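Local coordinates for EDTA monooxygenase (PDB 5DQP), which oxidises EDTA as a flavin-dependent monooxygenase of the bacterial luciferase-like family, working with FMN and a partner flavin reductase in EDTA degradation, at the interface of chains A and B. Residues are numbered along the deposited sequence; one frame, centred on the assembly and turned at random. Chains: chain A/B, EDTA monooxygenase.

The interface of chains A and B. Residues chain A 71-74, 77; chain B 107-108, 111-112, 200.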
loop_
_atom_site.group_PDB
_atom_site.type_symbol
_atom_site.label_atom_id
_atom_site.label_comp_id
_atom_site.label_asym_id
_atom_site.label_seq_id
_atom_site.Cartn_x
_atom_site.Cartn_y
_atom_site.Cartn_z
ATOM N N TYR A 71 -3.571 0.192 -14.373
ATOM C CA TYR A 71 -3.349 0.418 -12.952
ATOM C C TYR A 71 -4.586 0.040 -12.140
ATOM O O TYR A 71 -5.213 0.900 -11.509
ATOM C CB TYR A 71 -2.971 1.880 -12.720
ATOM C CG TYR A 71 -2.106 2.497 -13.825
ATOM C CD1 TYR A 71 -0.806 2.058 -14.043
ATOM C CD2 TYR A 71 -2.584 3.535 -14.617
ATOM C CE1 TYR A 71 -0.004 2.625 -15.026
ATOM C CE2 TYR A 71 -1.785 4.110 -15.619
ATOM C CZ TYR A 71 -0.501 3.658 -15.797
ATOM O OH TYR A 71 0.295 4.211 -16.756
ATOM N N PRO A 72 -4.959 -1.243 -12.106
ATOM C CA PRO A 72 -6.180 -1.606 -11.366
ATOM C C PRO A 72 -6.060 -1.455 -9.838
ATOM O O PRO A 72 -7.103 -1.421 -9.170
ATOM C CB PRO A 72 -6.440 -3.067 -11.796
ATOM C CG PRO A 72 -5.115 -3.565 -12.253
ATOM C CD PRO A 72 -4.399 -2.386 -12.849
ATOM N N PHE A 73 -4.853 -1.335 -9.272
ATOM C CA PHE A 73 -4.658 -1.261 -7.825
ATOM C C PHE A 73 -3.544 -0.287 -7.470
ATOM O O PHE A 73 -2.583 -0.108 -8.228
ATOM C CB PHE A 73 -4.243 -2.589 -7.203
ATOM C CG PHE A 73 -5.263 -3.643 -7.271
ATOM C CD1 PHE A 73 -6.389 -3.596 -6.455
ATOM C CD2 PHE A 73 -5.084 -4.725 -8.118
ATOM C CE1 PHE A 73 -7.337 -4.600 -6.504
ATOM C CE2 PHE A 73 -6.019 -5.725 -8.175
ATOM C CZ PHE A 73 -7.160 -5.663 -7.361
ATOM N N ASP A 74 -3.649 0.297 -6.277
ATOM C CA ASP A 74 -2.518 1.017 -5.707
ATOM C C ASP A 74 -1.311 0.089 -5.629
ATOM O O ASP A 74 -1.437 -1.045 -5.147
ATOM C CB ASP A 74 -2.827 1.556 -4.314
ATOM C CG ASP A 74 -1.668 2.377 -3.753
ATOM O OD1 ASP A 74 -0.728 1.762 -3.196
ATOM O OD2 ASP A 74 -1.674 3.623 -3.901
ATOM N N VAL A 77 0.034 -1.074 -1.976
ATOM C CA VAL A 77 -0.863 -2.104 -1.424
ATOM C C VAL A 77 -0.647 -3.450 -2.115
ATOM O O VAL A 77 -0.461 -4.486 -1.458
ATOM C CB VAL A 77 -2.325 -1.630 -1.551
ATOM C CG1 VAL A 77 -3.331 -2.758 -1.353
ATOM C CG2 VAL A 77 -2.582 -0.467 -0.605
ATOM N N ARG B 107 -8.347 5.028 -2.892
ATOM C CA ARG B 107 -7.784 3.996 -3.759
ATOM C C ARG B 107 -7.081 2.902 -2.963
ATOM O O ARG B 107 -7.208 1.710 -3.277
ATOM C CB ARG B 107 -6.818 4.644 -4.738
ATOM C CG ARG B 107 -6.136 3.623 -5.575
ATOM C CD ARG B 107 -5.759 4.220 -6.893
ATOM N NE ARG B 107 -4.442 4.791 -6.840
ATOM C CZ ARG B 107 -3.427 4.416 -7.615
ATOM N NH1 ARG B 107 -2.257 5.000 -7.428
ATOM N NH2 ARG B 107 -3.571 3.477 -8.556
ATOM N N GLN B 108 -6.342 3.283 -1.926
ATOM C CA GLN B 108 -5.639 2.281 -1.127
ATOM C C GLN B 108 -6.618 1.403 -0.345
ATOM O O GLN B 108 -6.462 0.181 -0.314
ATOM C CB GLN B 108 -4.611 2.974 -0.219
ATOM C CG GLN B 108 -3.474 3.619 -1.050
ATOM C CD GLN B 108 -2.344 4.267 -0.234
ATOM O OE1 GLN B 108 -2.505 4.615 0.927
ATOM N NE2 GLN B 108 -1.182 4.409 -0.857
ATOM N N SER B 111 -8.359 -0.804 -2.792
ATOM C CA SER B 111 -7.401 -1.792 -3.285
ATOM C C SER B 111 -7.204 -2.904 -2.268
ATOM O O SER B 111 -7.356 -4.086 -2.590
ATOM C CB SER B 111 -6.064 -1.132 -3.607
ATOM O OG SER B 111 -6.132 -0.362 -4.797
ATOM N N VAL B 112 -6.899 -2.551 -1.018
ATOM C CA VAL B 112 -6.641 -3.634 -0.071
ATOM C C VAL B 112 -7.915 -4.416 0.204
ATOM O O VAL B 112 -7.874 -5.630 0.444
ATOM C CB VAL B 112 -6.007 -3.098 1.225
ATOM C CG1 VAL B 112 -6.997 -2.241 1.994
ATOM C CG2 VAL B 112 -5.489 -4.282 2.080
ATOM N N VAL B 200 -10.159 2.029 -9.027
ATOM C CA VAL B 200 -10.452 0.732 -8.436
ATOM C C VAL B 200 -11.960 0.524 -8.538
ATOM O O VAL B 200 -12.737 1.411 -8.151
ATOM C CB VAL B 200 -9.961 0.647 -6.975
ATOM C CG1 VAL B 200 -10.124 -0.766 -6.485
ATOM C CG2 VAL B 200 -8.523 1.074 -6.874
HETATM O O HOH W 1 -5.711 1.466 -8.859
#
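A:Phe73 and A:Asp74, in extended backbone just before helix 75-85 of chain A, lie against one side of helix 102-115 of chain B, meeting B:Arg107, B:Gln108 and B:Ser111. The backbone N of A:Asp74 gives a nearly straight hydrogen bond to OG of B:Ser111 (3.0 Å); that hydroxyl donates in turn to O of B:Arg107 (2.8 Å), so a small serine suits a spot where it must both accept and donate. Its OG also lies in plane at the edge of the A:Phe73 ring. A:Asp74 turns its carboxylate back over its own helix start, chi1 being -177° with CG opposite the backbone N, and OD1 takes the N-H of A:Val77 (3.2 Å) through its anti lone pair. OD2 receives the amide N-H that glutamine offers, NE2 of B:Gln108 (3.2 Å), from above the carboxylate plane, the two flat groups standing 87° apart, while NH1 of B:Arg107 makes a longer salt bridge to OD2 (3.8 Å). Replacing the carboxylate by an alanine methyl is likely to cost NE2 of B:Gln108 its acceptor, B:Arg107 its nearby opposite charge and helix 75-85 its cap. B:Arg107, bent at chi3, sets one guanidinium face against CA of A:Asp74, which sits toward the rim; long enough to serve both, it also reaches O of A:Tyr71 from NH2 through a water. Branched A:Val77 fills the flank, CG1 against CA of B:Val112 (3.7 Å). Repeated by two-fold symmetry, the patch ties one subunit's helix start to its neighbour's helix, probably stabilising a dimer.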